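Local coordinates for type III effector Xcv3220-like C-terminal domain-containing protein (Xanthomonas campestris pv. vesicatoria, PDB 4FC9) that is the all-helical, bilobal C-terminal domain of a type III effector secreted into the plant host, where XopL probably acts as an E3 ubiquitin ligase, at residues A[84-93]-A[132-142]. Residues are numbered along the deposited sequence; the frame is centred on the assembly and turned at random.
Sequences MLAESRDLEF and HLGIVDHLGQF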
loop_
_atom_site.group_PDB
_atom_site.type_symbol
_atom_site.label_atom_id
_atom_site.label_comp_id
_atom_site.label_asym_id
_atom_site.label_seq_id
_atom_site.Cartn_x
_atom_site.Cartn_y
_atom_site.Cartn_z
HETATM N N MSE A 84 -3.067 -4.684 -10.034
HETATM C CA MSE A 84 -3.304 -4.055 -8.740
HETATM C C MSE A 84 -4.236 -2.865 -8.857
HETATM O O MSE A 84 -4.992 -2.578 -7.939
HETATM C CB MSE A 84 -1.988 -3.650 -8.085
HETATM C CG MSE A 84 -1.148 -4.838 -7.659
HETATM SE SE MSE A 84 0.192 -4.351 -6.342
HETATM C CE MSE A 84 1.183 -3.093 -7.417
ATOM N N LEU A 85 -4.189 -2.181 -9.993
ATOM C CA LEU A 85 -5.146 -1.118 -10.272
ATOM C C LEU A 85 -6.568 -1.656 -10.167
ATOM O O LEU A 85 -7.417 -1.058 -9.514
ATOM C CB LEU A 85 -4.892 -0.493 -11.650
ATOM C CG LEU A 85 -3.835 0.619 -11.695
ATOM C CD1 LEU A 85 -3.461 0.985 -13.125
ATOM C CD2 LEU A 85 -4.319 1.848 -10.932
ATOM N N ALA A 86 -6.819 -2.800 -10.793
ATOM C CA ALA A 86 -8.143 -3.412 -10.756
ATOM C C ALA A 86 -8.539 -3.843 -9.349
ATOM O O ALA A 86 -9.676 -3.620 -8.931
ATOM C CB ALA A 86 -8.215 -4.589 -11.716
ATOM N N GLU A 87 -7.603 -4.460 -8.630
ATOM C CA GLU A 87 -7.838 -4.875 -7.247
ATOM C C GLU A 87 -8.228 -3.693 -6.365
ATOM O O GLU A 87 -9.080 -3.814 -5.491
ATOM C CB GLU A 87 -6.599 -5.560 -6.664
ATOM C CG GLU A 87 -6.321 -6.939 -7.217
ATOM C CD GLU A 87 -5.035 -7.528 -6.680
ATOM O OE1 GLU A 87 -4.473 -6.962 -5.722
ATOM O OE2 GLU A 87 -4.578 -8.552 -7.217
ATOM N N SER A 88 -7.607 -2.544 -6.610
ATOM C CA SER A 88 -7.853 -1.361 -5.795
ATOM C C SER A 88 -9.250 -0.774 -6.026
ATOM O O SER A 88 -9.719 0.048 -5.244
ATOM C CB SER A 88 -6.773 -0.309 -6.035
ATOM O OG SER A 88 -6.919 0.289 -7.310
ATOM N N ARG A 89 -9.908 -1.206 -7.094
ATOM C CA ARG A 89 -11.280 -0.802 -7.369
ATOM C C ARG A 89 -12.269 -1.827 -6.831
ATOM O O ARG A 89 -13.478 -1.609 -6.856
ATOM C CB ARG A 89 -11.495 -0.643 -8.872
ATOM C CG ARG A 89 -11.359 0.779 -9.388
ATOM C CD ARG A 89 -9.951 1.290 -9.254
ATOM N NE ARG A 89 -9.633 2.269 -10.289
ATOM C CZ ARG A 89 -8.479 2.927 -10.376
ATOM N NH1 ARG A 89 -8.281 3.796 -11.363
ATOM N NH2 ARG A 89 -7.521 2.720 -9.479
ATOM N N ASP A 90 -11.744 -2.948 -6.351
ATOM C CA ASP A 90 -12.565 -4.072 -5.913
ATOM C C ASP A 90 -13.115 -3.874 -4.498
ATOM O O ASP A 90 -12.369 -3.587 -3.567
ATOM C CB ASP A 90 -11.759 -5.369 -6.000
ATOM C CG ASP A 90 -12.488 -6.555 -5.412
ATOM O OD1 ASP A 90 -11.803 -7.470 -4.910
ATOM O OD2 ASP A 90 -13.736 -6.584 -5.458
ATOM N N LEU A 91 -14.426 -4.045 -4.351
ATOM C CA LEU A 91 -15.097 -3.843 -3.073
ATOM C C LEU A 91 -14.562 -4.741 -1.980
ATOM O O LEU A 91 -14.538 -4.362 -0.812
ATOM C CB LEU A 91 -16.587 -4.115 -3.217
ATOM C CG LEU A 91 -17.342 -3.235 -4.201
ATOM C CD1 LEU A 91 -18.810 -3.632 -4.196
ATOM C CD2 LEU A 91 -17.151 -1.765 -3.850
ATOM N N GLU A 92 -14.162 -5.947 -2.355
ATOM C CA GLU A 92 -13.675 -6.908 -1.379
ATOM C C GLU A 92 -12.326 -6.460 -0.848
ATOM O O GLU A 92 -12.033 -6.622 0.335
ATOM C CB GLU A 92 -13.584 -8.298 -1.997
ATOM C CG GLU A 92 -14.798 -8.646 -2.847
ATOM C CD GLU A 92 -15.279 -10.064 -2.633
ATOM O OE1 GLU A 92 -14.606 -10.820 -1.902
ATOM O OE2 GLU A 92 -16.336 -10.419 -3.196
ATOM N N PHE A 93 -11.512 -5.883 -1.726
ATOM C CA PHE A 93 -10.233 -5.327 -1.314
ATOM C C PHE A 93 -10.435 -4.125 -0.400
ATOM O O PHE A 93 -9.828 -4.033 0.664
ATOM C CB PHE A 93 -9.393 -4.919 -2.523
ATOM C CG PHE A 93 -8.127 -4.192 -2.159
ATOM C CD1 PHE A 93 -6.992 -4.896 -1.780
ATOM C CD2 PHE A 93 -8.077 -2.803 -2.184
ATOM C CE1 PHE A 93 -5.827 -4.227 -1.435
ATOM C CE2 PHE A 93 -6.918 -2.127 -1.838
ATOM C CZ PHE A 93 -5.792 -2.840 -1.465
ATOM N N HIS A 132 -3.103 2.444 -0.990
ATOM C CA HIS A 132 -3.427 1.655 -2.178
ATOM C C HIS A 132 -3.657 2.534 -3.407
ATOM O O HIS A 132 -3.645 3.763 -3.318
ATOM C CB HIS A 132 -4.618 0.724 -1.920
ATOM C CG HIS A 132 -5.905 1.435 -1.647
ATOM N ND1 HIS A 132 -6.706 1.932 -2.651
ATOM C CD2 HIS A 132 -6.540 1.722 -0.485
ATOM C CE1 HIS A 132 -7.777 2.498 -2.120
ATOM N NE2 HIS A 132 -7.698 2.384 -0.807
ATOM N N LEU A 133 -3.855 1.894 -4.556
ATOM C CA LEU A 133 -3.882 2.586 -5.842
ATOM C C LEU A 133 -5.276 3.013 -6.271
ATOM O O LEU A 133 -5.468 3.464 -7.394
ATOM C CB LEU A 133 -3.258 1.708 -6.933
ATOM C CG LEU A 133 -1.756 1.434 -6.847
ATOM C CD1 LEU A 133 -1.381 0.315 -7.787
ATOM C CD2 LEU A 133 -0.970 2.693 -7.169
ATOM N N GLY A 134 -6.246 2.883 -5.379
ATOM C CA GLY A 134 -7.626 3.174 -5.725
ATOM C C GLY A 134 -8.187 4.422 -5.076
ATOM O O GLY A 134 -9.400 4.625 -5.060
ATOM N N ILE A 135 -7.305 5.262 -4.547
ATOM C CA ILE A 135 -7.726 6.479 -3.870
ATOM C C ILE A 135 -8.172 7.552 -4.860
ATOM O O ILE A 135 -7.773 7.549 -6.024
ATOM C CB ILE A 135 -6.608 7.033 -2.972
ATOM C CG1 ILE A 135 -5.387 7.412 -3.813
ATOM C CG2 ILE A 135 -6.234 6.008 -1.900
ATOM C CD1 ILE A 135 -4.291 8.085 -3.017
ATOM N N VAL A 136 -9.011 8.468 -4.390
ATOM C CA VAL A 136 -9.571 9.492 -5.261
ATOM C C VAL A 136 -9.125 10.898 -4.869
ATOM O O VAL A 136 -8.754 11.145 -3.720
ATOM C CB VAL A 136 -11.117 9.408 -5.309
ATOM C CG1 VAL A 136 -11.550 8.116 -5.987
ATOM C CG2 VAL A 136 -11.706 9.507 -3.908
ATOM N N ASP A 137 -9.152 11.815 -5.832
ATOM C CA ASP A 137 -8.767 13.194 -5.573
ATOM C C ASP A 137 -9.946 13.995 -5.034
ATOM O O ASP A 137 -11.012 13.439 -4.766
ATOM C CB ASP A 137 -8.185 13.846 -6.831
ATOM C CG ASP A 137 -9.162 13.859 -8.004
ATOM O OD1 ASP A 137 -10.391 13.832 -7.789
ATOM O OD2 ASP A 137 -8.687 13.911 -9.156
ATOM N N HIS A 138 -9.765 15.303 -4.905
ATOM C CA HIS A 138 -10.801 16.158 -4.346
ATOM C C HIS A 138 -12.052 16.220 -5.226
ATOM O O HIS A 138 -13.098 16.686 -4.786
ATOM C CB HIS A 138 -10.258 17.565 -4.116
ATOM C CG HIS A 138 -10.100 18.354 -5.374
ATOM N ND1 HIS A 138 -8.992 18.245 -6.186
ATOM C CD2 HIS A 138 -10.917 19.255 -5.969
ATOM C CE1 HIS A 138 -9.131 19.049 -7.225
ATOM N NE2 HIS A 138 -10.289 19.674 -7.115
ATOM N N LEU A 139 -11.943 15.756 -6.466
ATOM C CA LEU A 139 -13.093 15.732 -7.365
ATOM C C LEU A 139 -13.700 14.337 -7.488
ATOM O O LEU A 139 -14.597 14.110 -8.300
ATOM C CB LEU A 139 -12.702 16.255 -8.746
ATOM C CG LEU A 139 -12.314 17.732 -8.779
ATOM C CD1 LEU A 139 -11.657 18.074 -10.096
ATOM C CD2 LEU A 139 -13.527 18.614 -8.543
ATOM N N GLY A 140 -13.200 13.406 -6.684
ATOM C CA GLY A 140 -13.725 12.053 -6.673
ATOM C C GLY A 140 -13.174 11.183 -7.785
ATOM O O GLY A 140 -13.647 10.071 -8.008
ATOM N N GLN A 141 -12.165 11.687 -8.484
ATOM C CA GLN A 141 -11.554 10.940 -9.580
ATOM C C GLN A 141 -10.346 10.146 -9.100
ATOM O O GLN A 141 -9.600 10.605 -8.239
ATOM C CB GLN A 141 -11.158 11.884 -10.715
ATOM C CG GLN A 141 -12.318 12.696 -11.257
ATOM C CD GLN A 141 -13.500 11.822 -11.646
ATOM O OE1 GLN A 141 -13.326 10.761 -12.248
ATOM N NE2 GLN A 141 -14.707 12.258 -11.292
ATOM N N PHE A 142 -10.161 8.953 -9.657
ATOM C CA PHE A 142 -9.050 8.094 -9.265
ATOM C C PHE A 142 -7.723 8.769 -9.549
ATOM O O PHE A 142 -7.486 9.250 -10.654
ATOM C CB PHE A 142 -9.113 6.748 -9.983
ATOM C CG PHE A 142 -10.291 5.906 -9.588
ATOM C CD1 PHE A 142 -10.469 5.510 -8.274
ATOM C CD2 PHE A 142 -11.220 5.501 -10.537
ATOM C CE1 PHE A 142 -11.558 4.729 -7.909
ATOM C CE2 PHE A 142 -12.306 4.719 -10.182
ATOM C CZ PHE A 142 -12.478 4.333 -8.869
HETATM O O HOH W 1 -11.196 2.488 -5.467
#
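Arg89 lays its guanidinium flat over one face of the Phe142 ring. CZ of Arg89 stands 3.8 Å from the Phe142 ring centroid, close to the ring normal, and the two planes are 25° apart. This is a cation-pi stack. The bend of the arginine chain at chi2 folds it over the ring, and CD of Arg89 adds a CH-pi contact on the same face. NH1 of Arg89 is hydrogen-bonded to the carbonyl of Tyr144, just beyond Phe142. This bond and the stack on Phe142 probably limit rotation of the guanidinium. NH2 of Arg89 lies 3.0 Å from Leu133 O, near the guanidinium plane, and also gives a weak bond to Ser88 OG.

Ser88 faces the backbone of Leu133 and Gly134. Its chi1 of 72° sets OG between the backbone N and the carbonyl carbon, and the hydroxyl donates to Leu85 O at 2.6 Å. CB of Ser88 lies 3.3 Å from Gly134 N. A water donates to both Ser88 O and Gly134 O, bridging the two backbones.

The edge of the Phe93 ring is turned toward the face of His132 in an offset edge-to-face pair, with the planes nearly perpendicular at 86°. His132 CB sits at the Phe93 edge, 3.7 Å from CE2 of Phe93. ND1 of His132 accepts from Gly134 N at 2.9 Å, which should steady the imidazole.

The CB of Leu133 is directed toward segment 84-93. CD1 of Leu133 meets CB of selenomethionine Met84, and its CB meets CD2 of Leu85 as the two leucine side chains cross at about a right angle. Lys157 of helix 152-171 also touches Leu133.

The arrangement is a loop-on-helix contact in an all-helical domain: the connection between helices 112-129 and 152-171 packs on the junction of helices 79-88 and 91-101.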